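PDB 3WE9: putative phytoene/squalene synthase YisP from Bacillus subtilis subsp. subtilis, which hydrolyses farnesyl diphosphate to farnesol and diphosphate, a reaction on which biofilm formation depends. Local coordinates for residues Leu155-Ser166 and Ala237-Ile248; Leu165-Lys174 and Asp254-Leu262. One frame throughout, in Å; residues are numbered along the deposited sequence.

Interaction 1: residues Leu155-Ser166 and Ala237-Ile248; sequences LGLAIQLVRFLS and ALHLHRAVLEKI
Ile159 and His241 meet through complementary torsions: the isoleucine turns CG1 away from its own carbonyl carbon (chi1 -71°), and the histidine does the same with CG, so that the aliphatic chain lies over one face of the imidazole. CG1 stands 3.8 Å from the ring centroid, 14° off the normal, a CH-pi contact, while the CG2 branch of Ile159 lies over the same ring face. Val162 approaches the same ring at its edge with CG1. That methyl also meets Val244 CG1 at 3.7 Å, whereas the second methyl of Val162, CG2, packs on Leu245 CD1; one valine thus fits among three residues of the facing helix. An alanine in place of His241 would probably open a gap beneath Ile159 and leave Val162 CG1 without its neighbour at the ring edge. At one end Leu155 CD1 touches Leu238 CD2 at 3.8 Å; at the other, Ser166 sends OG back to Val162 O at 2.7 Å, and this internally bonded hydroxyl lies against Val244 CG1 and Ile248 CD1. The contact is a case of apolar packing between nearly parallel helices, their local axes 10.1 Å apart and crossing at 25°, within the all-helical fold of the squalene/phytoene synthase family. Helix 118-140 covers Leu157 and Leu161 on helix 145-165, helix 199-221 touches Ala158, Leu238 and Ile248, and helix 264-271 packs on Leu240 and Ala243 of helix 228-250.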
loop_
_atom_site.group_PDB
_atom_site.type_symbol
_atom_site.label_atom_id
_atom_site.label_comp_id
_atom_site.label_asym_id
_atom_site.label_seq_id
_atom_site.Cartn_x
_atom_site.Cartn_y
_atom_site.Cartn_z
ATOM N N LEU A 155 -1.353 2.490 8.214
ATOM C CA LEU A 155 -2.026 1.653 7.227
ATOM C C LEU A 155 -1.207 1.583 5.935
ATOM O O LEU A 155 -0.944 0.503 5.417
ATOM C CB LEU A 155 -3.419 2.204 6.915
ATOM C CG LEU A 155 -4.186 1.421 5.841
ATOM C CD1 LEU A 155 -4.385 -0.019 6.297
ATOM C CD2 LEU A 155 -5.524 2.099 5.562
ATOM N N GLY A 156 -0.803 2.740 5.424
ATOM C CA GLY A 156 -0.021 2.769 4.199
ATOM C C GLY A 156 1.304 2.044 4.349
ATOM O O GLY A 156 1.741 1.324 3.448
ATOM N N LEU A 157 1.946 2.256 5.491
ATOM C CA LEU A 157 3.222 1.625 5.815
ATOM C C LEU A 157 3.035 0.103 5.814
ATOM O O LEU A 157 3.781 -0.627 5.167
ATOM C CB LEU A 157 3.673 2.112 7.203
ATOM C CG LEU A 157 4.928 1.698 7.995
ATOM C CD1 LEU A 157 5.462 0.350 7.562
ATOM C CD2 LEU A 157 5.974 2.769 7.853
ATOM N N ALA A 158 2.022 -0.363 6.540
ATOM C CA ALA A 158 1.734 -1.795 6.630
ATOM C C ALA A 158 1.437 -2.407 5.255
ATOM O O ALA A 158 1.900 -3.506 4.934
ATOM C CB ALA A 158 0.549 -2.023 7.565
ATOM N N ILE A 159 0.660 -1.697 4.445
ATOM C CA ILE A 159 0.316 -2.190 3.114
ATOM C C ILE A 159 1.569 -2.366 2.253
ATOM O O ILE A 159 1.687 -3.327 1.483
ATOM C CB ILE A 159 -0.683 -1.230 2.430
ATOM C CG1 ILE A 159 -2.052 -1.347 3.119
ATOM C CG2 ILE A 159 -0.779 -1.533 0.943
ATOM C CD1 ILE A 159 -3.073 -0.286 2.682
ATOM N N GLN A 160 2.515 -1.443 2.387
ATOM C CA GLN A 160 3.754 -1.551 1.625
ATOM C C GLN A 160 4.534 -2.778 2.115
ATOM O O GLN A 160 5.110 -3.529 1.321
ATOM C CB GLN A 160 4.589 -0.278 1.792
ATOM C CG GLN A 160 5.796 -0.217 0.876
ATOM C CD GLN A 160 5.413 -0.155 -0.596
ATOM O OE1 GLN A 160 4.702 -1.020 -1.102
ATOM N NE2 GLN A 160 5.893 0.871 -1.288
ATOM N N LEU A 161 4.549 -2.994 3.425
ATOM C CA LEU A 161 5.243 -4.154 3.975
ATOM C C LEU A 161 4.591 -5.430 3.466
ATOM O O LEU A 161 5.275 -6.403 3.145
ATOM C CB LEU A 161 5.211 -4.144 5.505
ATOM C CG LEU A 161 6.105 -3.112 6.206
ATOM C CD1 LEU A 161 5.929 -3.231 7.722
ATOM C CD2 LEU A 161 7.561 -3.335 5.815
ATOM N N VAL A 162 3.266 -5.435 3.384
ATOM C CA VAL A 162 2.580 -6.629 2.894
ATOM C C VAL A 162 2.942 -6.887 1.433
ATOM O O VAL A 162 3.209 -8.022 1.036
ATOM C CB VAL A 162 1.055 -6.497 3.042
ATOM C CG1 VAL A 162 0.356 -7.683 2.368
ATOM C CG2 VAL A 162 0.697 -6.469 4.521
ATOM N N ARG A 163 2.954 -5.830 0.632
ATOM C CA ARG A 163 3.313 -5.976 -0.768
ATOM C C ARG A 163 4.728 -6.534 -0.878
ATOM O O ARG A 163 4.992 -7.429 -1.682
ATOM C CB ARG A 163 3.221 -4.625 -1.481
ATOM C CG ARG A 163 1.795 -4.169 -1.731
ATOM C CD ARG A 163 1.759 -2.744 -2.244
ATOM N NE ARG A 163 0.432 -2.374 -2.721
ATOM C CZ ARG A 163 -0.085 -2.767 -3.882
ATOM N NH1 ARG A 163 0.619 -3.546 -4.693
ATOM N NH2 ARG A 163 -1.304 -2.381 -4.233
ATOM N N PHE A 164 5.636 -6.006 -0.061
ATOM C CA PHE A 164 7.020 -6.466 -0.073
ATOM C C PHE A 164 7.104 -7.957 0.235
ATOM O O PHE A 164 7.842 -8.686 -0.418
ATOM C CB PHE A 164 7.864 -5.703 0.958
ATOM C CG PHE A 164 8.108 -4.257 0.609
ATOM C CD1 PHE A 164 7.687 -3.731 -0.615
ATOM C CD2 PHE A 164 8.784 -3.424 1.502
ATOM C CE1 PHE A 164 7.936 -2.399 -0.945
ATOM C CE2 PHE A 164 9.041 -2.086 1.182
ATOM C CZ PHE A 164 8.616 -1.572 -0.044
ATOM N N LEU A 165 6.347 -8.393 1.241
ATOM C CA LEU A 165 6.326 -9.793 1.665
ATOM C C LEU A 165 5.597 -10.752 0.718
ATOM O O LEU A 165 5.701 -11.972 0.866
ATOM C CB LEU A 165 5.677 -9.894 3.053
ATOM C CG LEU A 165 6.447 -9.280 4.234
ATOM C CD1 LEU A 165 5.562 -9.244 5.478
ATOM C CD2 LEU A 165 7.701 -10.094 4.502
ATOM N N SER A 166 4.862 -10.199 -0.242
ATOM C CA SER A 166 4.078 -10.992 -1.193
ATOM C C SER A 166 4.805 -11.431 -2.464
ATOM O O SER A 166 4.273 -12.227 -3.241
ATOM C CB SER A 166 2.834 -10.198 -1.621
ATOM O OG SER A 166 2.017 -9.856 -0.516
ATOM N N ALA A 237 -9.516 -2.398 3.447
ATOM C CA ALA A 237 -8.064 -2.416 3.270
ATOM C C ALA A 237 -7.405 -3.287 4.340
ATOM O O ALA A 237 -6.509 -4.076 4.048
ATOM C CB ALA A 237 -7.510 -0.991 3.335
ATOM N N LEU A 238 -7.853 -3.126 5.582
ATOM C CA LEU A 238 -7.326 -3.901 6.694
ATOM C C LEU A 238 -7.565 -5.397 6.491
ATOM O O LEU A 238 -6.635 -6.200 6.571
ATOM C CB LEU A 238 -7.979 -3.447 8.003
ATOM C CG LEU A 238 -7.517 -2.085 8.529
ATOM C CD1 LEU A 238 -8.369 -1.674 9.728
ATOM C CD2 LEU A 238 -6.048 -2.170 8.918
ATOM N N HIS A 239 -8.815 -5.764 6.228
ATOM C CA HIS A 239 -9.177 -7.169 6.021
ATOM C C HIS A 239 -8.452 -7.811 4.845
ATOM O O HIS A 239 -7.991 -8.949 4.937
ATOM C CB HIS A 239 -10.688 -7.296 5.797
ATOM C CG HIS A 239 -11.492 -7.288 7.059
ATOM N ND1 HIS A 239 -11.354 -6.315 8.026
ATOM C CD2 HIS A 239 -12.442 -8.139 7.515
ATOM C CE1 HIS A 239 -12.182 -6.569 9.023
ATOM N NE2 HIS A 239 -12.855 -7.669 8.738
ATOM N N LEU A 240 -8.359 -7.081 3.740
ATOM C CA LEU A 240 -7.715 -7.588 2.535
ATOM C C LEU A 240 -6.232 -7.888 2.713
ATOM O O LEU A 240 -5.748 -8.926 2.263
ATOM C CB LEU A 240 -7.895 -6.597 1.380
ATOM C CG LEU A 240 -9.328 -6.455 0.848
ATOM C CD1 LEU A 240 -9.405 -5.304 -0.151
ATOM C CD2 LEU A 240 -9.758 -7.765 0.197
ATOM N N HIS A 241 -5.513 -6.984 3.370
ATOM C CA HIS A 241 -4.081 -7.178 3.559
ATOM C C HIS A 241 -3.750 -8.198 4.631
ATOM O O HIS A 241 -2.711 -8.849 4.565
ATOM C CB HIS A 241 -3.421 -5.818 3.782
ATOM C CG HIS A 241 -3.494 -4.949 2.568
ATOM N ND1 HIS A 241 -2.669 -5.130 1.479
ATOM C CD2 HIS A 241 -4.394 -4.004 2.201
ATOM C CE1 HIS A 241 -3.056 -4.341 0.493
ATOM N NE2 HIS A 241 -4.103 -3.649 0.904
ATOM N N ARG A 242 -4.636 -8.361 5.609
ATOM C CA ARG A 242 -4.414 -9.394 6.611
ATOM C C ARG A 242 -4.603 -10.727 5.888
ATOM O O ARG A 242 -3.842 -11.675 6.088
ATOM C CB ARG A 242 -5.425 -9.297 7.759
ATOM C CG ARG A 242 -4.983 -8.396 8.892
ATOM C CD ARG A 242 -5.811 -8.630 10.147
ATOM N NE ARG A 242 -5.327 -7.826 11.265
ATOM C CZ ARG A 242 -5.848 -6.659 11.635
ATOM N NH1 ARG A 242 -6.883 -6.150 10.975
ATOM N NH2 ARG A 242 -5.334 -6.004 12.669
ATOM N N ALA A 243 -5.624 -10.782 5.036
ATOM C CA ALA A 243 -5.934 -11.986 4.273
ATOM C C ALA A 243 -4.778 -12.362 3.345
ATOM O O ALA A 243 -4.518 -13.543 3.115
ATOM C CB ALA A 243 -7.211 -11.780 3.465
ATOM N N VAL A 244 -4.096 -11.359 2.800
ATOM C CA VAL A 244 -2.964 -11.619 1.924
ATOM C C VAL A 244 -1.877 -12.377 2.693
ATOM O O VAL A 244 -1.332 -13.369 2.207
ATOM C CB VAL A 244 -2.372 -10.299 1.361
ATOM C CG1 VAL A 244 -1.047 -10.580 0.641
ATOM C CG2 VAL A 244 -3.352 -9.663 0.388
ATOM N N LEU A 245 -1.571 -11.904 3.897
ATOM C CA LEU A 245 -0.562 -12.546 4.734
ATOM C C LEU A 245 -0.977 -13.976 5.074
ATOM O O LEU A 245 -0.148 -14.892 5.095
ATOM C CB LEU A 245 -0.353 -11.745 6.024
ATOM C CG LEU A 245 0.281 -10.362 5.826
ATOM C CD1 LEU A 245 0.252 -9.582 7.124
ATOM C CD2 LEU A 245 1.711 -10.528 5.318
ATOM N N GLU A 246 -2.264 -14.174 5.341
ATOM C CA GLU A 246 -2.748 -15.513 5.664
ATOM C C GLU A 246 -2.637 -16.446 4.453
ATOM O O GLU A 246 -2.277 -17.618 4.597
ATOM C CB GLU A 246 -4.195 -15.445 6.163
ATOM C CG GLU A 246 -4.354 -14.664 7.461
ATOM C CD GLU A 246 -3.717 -15.356 8.668
ATOM O OE1 GLU A 246 -2.496 -15.638 8.642
ATOM O OE2 GLU A 246 -4.447 -15.619 9.651
ATOM N N LYS A 247 -2.920 -15.925 3.262
ATOM C CA LYS A 247 -2.838 -16.731 2.045
ATOM C C LYS A 247 -1.401 -17.176 1.802
ATOM O O LYS A 247 -1.137 -18.326 1.440
ATOM C CB LYS A 247 -3.338 -15.940 0.828
ATOM C CG LYS A 247 -3.351 -16.763 -0.465
ATOM C CD LYS A 247 -3.955 -16.009 -1.645
ATOM C CE LYS A 247 -3.999 -16.901 -2.889
ATOM N NZ LYS A 247 -4.627 -16.230 -4.060
ATOM N N ILE A 248 -0.469 -16.250 1.995
ATOM C CA ILE A 248 0.944 -16.550 1.806
ATOM C C ILE A 248 1.342 -17.689 2.746
ATOM O O ILE A 248 2.039 -18.622 2.345
ATOM C CB ILE A 248 1.811 -15.292 2.085
ATOM C CG1 ILE A 248 1.476 -14.207 1.048
ATOM C CG2 ILE A 248 3.297 -15.654 2.036
ATOM C CD1 ILE A 248 2.151 -12.859 1.288
#

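Interaction 2: residues Leu165-Lys174 and Asp254-Leu262; sequences LSDLGTDQQK and DVFQYHFAL
Leu168 and Val255 meet through both backbone and side chain. Leu168 N donates to Val255 O over 2.8 Å, nearly straight at the hydrogen but from above the carbonyl plane, and beside this bond Leu168 CD1 packs on Val255 CG2 at 3.7 Å, the two side chains running alongside each other in the same direction. A second backbone bond, Phe260 N to Ser166 O at 2.9 Å, ties the other end of the contact. Between them Asp167 crosses His259 at about a right angle: its CB sits over one face of the imidazole, 4.0 Å from the centroid, and its carboxylate plane is turned only 20° from that of the ring. With CG of Asp167 anti to the backbone N (chi1 -178°), OD2 is carried to His259 CG. Phe256 brings CD1 against Leu168 CB, with Leu168 O at the edge of its ring and Lys174 CE beside it.

A second shell fixes these groups. Asp167 OD1 accepts from Gly169 N in an Asx turn, and OD2 takes a weak bond from Gln173 NE2. Gln173 is itself held by a capping box with Thr170 at the start of helix 171-174. Lys174 bends at its last torsion to place NZ 2.8 Å from Leu168 O, in the carbonyl plane. Farther out, Phe201 of helix 199-221 meets the Phe256 ring.

Asp167 to Asp171 spell the DXXXD motif; in relatives such aspartates bind diphosphate through magnesium, so loop 254-262 probably helps to position the first. Water 1 donates to Asp167 OD1 and Val255 O; water 2 accepts from Lys174 NZ and donates to Phe256 O. Two loops are thus joined by main-chain bonds and shared water, and the ammonium of Lys174 probably polarises Leu168 O.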
loop_
_atom_site.group_PDB
_atom_site.type_symbol
_atom_site.label_atom_id
_atom_site.label_comp_id
_atom_site.label_asym_id
_atom_site.label_seq_id
_atom_site.Cartn_x
_atom_site.Cartn_y
_atom_site.Cartn_z
ATOM N N LEU A 165 6.347 -8.393 1.241
ATOM C CA LEU A 165 6.326 -9.793 1.665
ATOM C C LEU A 165 5.597 -10.752 0.718
ATOM O O LEU A 165 5.701 -11.972 0.866
ATOM C CB LEU A 165 5.677 -9.894 3.053
ATOM C CG LEU A 165 6.447 -9.280 4.234
ATOM C CD1 LEU A 165 5.562 -9.244 5.478
ATOM C CD2 LEU A 165 7.701 -10.094 4.502
ATOM N N SER A 166 4.862 -10.199 -0.242
ATOM C CA SER A 166 4.078 -10.992 -1.193
ATOM C C SER A 166 4.805 -11.431 -2.464
ATOM O O SER A 166 4.273 -12.227 -3.241
ATOM C CB SER A 166 2.834 -10.198 -1.621
ATOM O OG SER A 166 2.017 -9.856 -0.516
ATOM N N ASP A 167 6.013 -10.929 -2.688
ATOM C CA ASP A 167 6.717 -11.259 -3.920
ATOM C C ASP A 167 8.201 -10.950 -3.804
ATOM O O ASP A 167 8.596 -9.785 -3.716
ATOM C CB ASP A 167 6.083 -10.450 -5.058
ATOM C CG ASP A 167 6.697 -10.729 -6.419
ATOM O OD1 ASP A 167 7.481 -11.689 -6.573
ATOM O OD2 ASP A 167 6.366 -9.970 -7.354
ATOM N N LEU A 168 9.013 -12.003 -3.787
ATOM C CA LEU A 168 10.462 -11.862 -3.689
ATOM C C LEU A 168 11.132 -12.481 -4.913
ATOM O O LEU A 168 12.237 -13.022 -4.823
ATOM C CB LEU A 168 10.966 -12.539 -2.410
ATOM C CG LEU A 168 10.397 -11.998 -1.087
ATOM C CD1 LEU A 168 11.015 -12.769 0.083
ATOM C CD2 LEU A 168 10.688 -10.503 -0.965
ATOM N N GLY A 169 10.465 -12.381 -6.058
ATOM C CA GLY A 169 10.988 -12.954 -7.288
ATOM C C GLY A 169 12.234 -12.347 -7.916
ATOM O O GLY A 169 13.014 -13.068 -8.540
ATOM N N THR A 170 12.437 -11.040 -7.761
ATOM C CA THR A 170 13.596 -10.363 -8.348
ATOM C C THR A 170 14.662 -9.983 -7.321
ATOM O O THR A 170 14.408 -9.996 -6.117
ATOM C CB THR A 170 13.177 -9.069 -9.060
ATOM O OG1 THR A 170 12.713 -8.129 -8.085
ATOM C CG2 THR A 170 12.066 -9.343 -10.066
ATOM N N ASP A 171 15.854 -9.626 -7.803
ATOM C CA ASP A 171 16.934 -9.240 -6.907
ATOM C C ASP A 171 16.594 -7.945 -6.184
ATOM O O ASP A 171 16.984 -7.749 -5.039
ATOM C CB ASP A 171 18.256 -9.071 -7.667
ATOM C CG ASP A 171 18.823 -10.393 -8.161
ATOM O OD1 ASP A 171 18.541 -11.440 -7.535
ATOM O OD2 ASP A 171 19.568 -10.382 -9.164
ATOM N N GLN A 172 15.865 -7.062 -6.859
ATOM C CA GLN A 172 15.467 -5.790 -6.265
ATOM C C GLN A 172 14.579 -6.039 -5.049
ATOM O O GLN A 172 14.697 -5.360 -4.031
ATOM C CB GLN A 172 14.711 -4.941 -7.288
ATOM C CG GLN A 172 14.245 -3.598 -6.746
ATOM C CD GLN A 172 13.707 -2.684 -7.832
ATOM O OE1 GLN A 172 14.427 -2.321 -8.768
ATOM N NE2 GLN A 172 12.438 -2.305 -7.714
ATOM N N GLN A 173 13.691 -7.023 -5.158
ATOM C CA GLN A 173 12.796 -7.352 -4.054
ATOM C C GLN A 173 13.572 -8.089 -2.957
ATOM O O GLN A 173 13.390 -7.815 -1.766
ATOM C CB GLN A 173 11.627 -8.193 -4.578
ATOM C CG GLN A 173 10.841 -7.468 -5.679
ATOM C CD GLN A 173 9.780 -8.327 -6.349
ATOM O OE1 GLN A 173 10.048 -9.445 -6.782
ATOM N NE2 GLN A 173 8.566 -7.792 -6.450
ATOM N N LYS A 174 14.452 -9.005 -3.361
ATOM C CA LYS A 174 15.266 -9.762 -2.414
ATOM C C LYS A 174 16.181 -8.825 -1.624
ATOM O O LYS A 174 16.497 -9.085 -0.464
ATOM C CB LYS A 174 16.118 -10.806 -3.147
ATOM C CG LYS A 174 15.328 -11.956 -3.770
ATOM C CD LYS A 174 16.285 -12.979 -4.375
ATOM C CE LYS A 174 15.572 -14.240 -4.835
ATOM N NZ LYS A 174 14.621 -13.972 -5.946
ATOM N N ASP A 254 5.725 -19.470 -0.427
ATOM C CA ASP A 254 6.341 -19.692 -1.738
ATOM C C ASP A 254 6.428 -18.395 -2.558
ATOM O O ASP A 254 6.093 -18.372 -3.749
ATOM C CB ASP A 254 5.511 -20.752 -2.479
ATOM C CG ASP A 254 6.317 -21.552 -3.492
ATOM O OD1 ASP A 254 7.563 -21.500 -3.490
ATOM O OD2 ASP A 254 5.681 -22.266 -4.293
ATOM N N VAL A 255 6.915 -17.330 -1.921
ATOM C CA VAL A 255 7.009 -16.019 -2.557
ATOM C C VAL A 255 8.196 -15.774 -3.478
ATOM O O VAL A 255 8.274 -14.716 -4.097
ATOM C CB VAL A 255 6.969 -14.884 -1.496
ATOM C CG1 VAL A 255 5.639 -14.912 -0.765
ATOM C CG2 VAL A 255 8.129 -15.041 -0.520
ATOM N N PHE A 256 9.124 -16.723 -3.559
ATOM C CA PHE A 256 10.269 -16.578 -4.464
ATOM C C PHE A 256 9.824 -17.047 -5.856
ATOM O O PHE A 256 10.363 -16.615 -6.879
ATOM C CB PHE A 256 11.454 -17.443 -4.010
ATOM C CG PHE A 256 12.126 -16.956 -2.752
ATOM C CD1 PHE A 256 12.772 -15.721 -2.718
ATOM C CD2 PHE A 256 12.124 -17.741 -1.606
ATOM C CE1 PHE A 256 13.408 -15.279 -1.554
ATOM C CE2 PHE A 256 12.758 -17.305 -0.436
ATOM C CZ PHE A 256 13.398 -16.076 -0.414
ATOM N N GLN A 257 8.825 -17.926 -5.875
ATOM C CA GLN A 257 8.298 -18.489 -7.118
ATOM C C GLN A 257 7.060 -17.790 -7.666
ATOM O O GLN A 257 6.907 -17.652 -8.881
ATOM C CB GLN A 257 7.970 -19.972 -6.918
ATOM C CG GLN A 257 9.175 -20.846 -6.633
ATOM C CD GLN A 257 10.296 -20.626 -7.627
ATOM O OE1 GLN A 257 10.064 -20.548 -8.833
ATOM N NE2 GLN A 257 11.520 -20.531 -7.127
ATOM N N TYR A 258 6.178 -17.358 -6.770
ATOM C CA TYR A 258 4.936 -16.697 -7.160
ATOM C C TYR A 258 4.710 -15.381 -6.437
ATOM O O TYR A 258 5.179 -15.192 -5.317
ATOM C CB TYR A 258 3.737 -17.590 -6.830
ATOM C CG TYR A 258 3.715 -18.924 -7.524
ATOM C CD1 TYR A 258 3.120 -19.068 -8.778
ATOM C CD2 TYR A 258 4.253 -20.054 -6.913
ATOM C CE1 TYR A 258 3.053 -20.306 -9.404
ATOM C CE2 TYR A 258 4.195 -21.298 -7.531
ATOM C CZ TYR A 258 3.590 -21.415 -8.775
ATOM O OH TYR A 258 3.514 -22.644 -9.380
ATOM N N HIS A 259 3.970 -14.487 -7.083
ATOM C CA HIS A 259 3.599 -13.209 -6.494
ATOM C C HIS A 259 2.188 -13.458 -5.962
ATOM O O HIS A 259 1.270 -13.754 -6.730
ATOM C CB HIS A 259 3.568 -12.102 -7.553
ATOM C CG HIS A 259 2.997 -10.803 -7.060
ATOM N ND1 HIS A 259 2.911 -9.680 -7.857
ATOM C CD2 HIS A 259 2.462 -10.456 -5.864
ATOM C CE1 HIS A 259 2.346 -8.699 -7.173
ATOM N NE2 HIS A 259 2.065 -9.144 -5.961
ATOM N N PHE A 260 2.014 -13.346 -4.651
ATOM C CA PHE A 260 0.711 -13.588 -4.047
ATOM C C PHE A 260 -0.246 -12.416 -4.081
ATOM O O PHE A 260 0.125 -11.291 -3.776
ATOM C CB PHE A 260 0.881 -14.054 -2.603
ATOM C CG PHE A 260 1.348 -15.466 -2.491
ATOM C CD1 PHE A 260 2.582 -15.845 -3.005
ATOM C CD2 PHE A 260 0.532 -16.431 -1.918
ATOM C CE1 PHE A 260 3.002 -17.166 -2.954
ATOM C CE2 PHE A 260 0.943 -17.749 -1.862
ATOM C CZ PHE A 260 2.183 -18.122 -2.385
ATOM N N ALA A 261 -1.488 -12.703 -4.454
ATOM C CA ALA A 261 -2.539 -11.699 -4.520
ATOM C C ALA A 261 -3.878 -12.409 -4.361
ATOM O O ALA A 261 -4.008 -13.585 -4.706
ATOM C CB ALA A 261 -2.485 -10.963 -5.856
ATOM N N LEU A 262 -4.868 -11.702 -3.830
ATOM C CA LEU A 262 -6.191 -12.286 -3.645
ATOM C C LEU A 262 -6.913 -12.328 -4.989
ATOM O O LEU A 262 -6.811 -11.389 -5.782
ATOM C CB LEU A 262 -7.010 -11.454 -2.655
ATOM C CG LEU A 262 -6.447 -11.225 -1.248
ATOM C CD1 LEU A 262 -7.332 -10.215 -0.518
ATOM C CD2 LEU A 262 -6.372 -12.544 -0.477
HETATM O O HOH W 1 7.848 -14.329 -7.009
HETATM O O HOH W 2 13.531 -16.294 -6.925
#

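Interactions 1 and 2 share Leu165 and Ser166, on the way from helix 145-165 to helix 171-174, and their centres lie 13 Å apart. The segments alternate along the chain, so the helix pair of interaction 1 runs on into the loop pair of interaction 2. Ile248 bridges them: its CG1 packs on Phe260 CB and its CG2 on Val255 CG1, each at 3.7 Å. Lys247 NZ, 2.8 Å from Ala261 O, probably adds a hydrogen bond. Interaction 2 holds both aspartates of the probable diphosphate-binding DXXXD motif, which emerges from the packing of interaction 1. There a triethylene glycol, likely a crystallisation additive, sits about 4 Å from the Ile159 side chain and may mark a pocket.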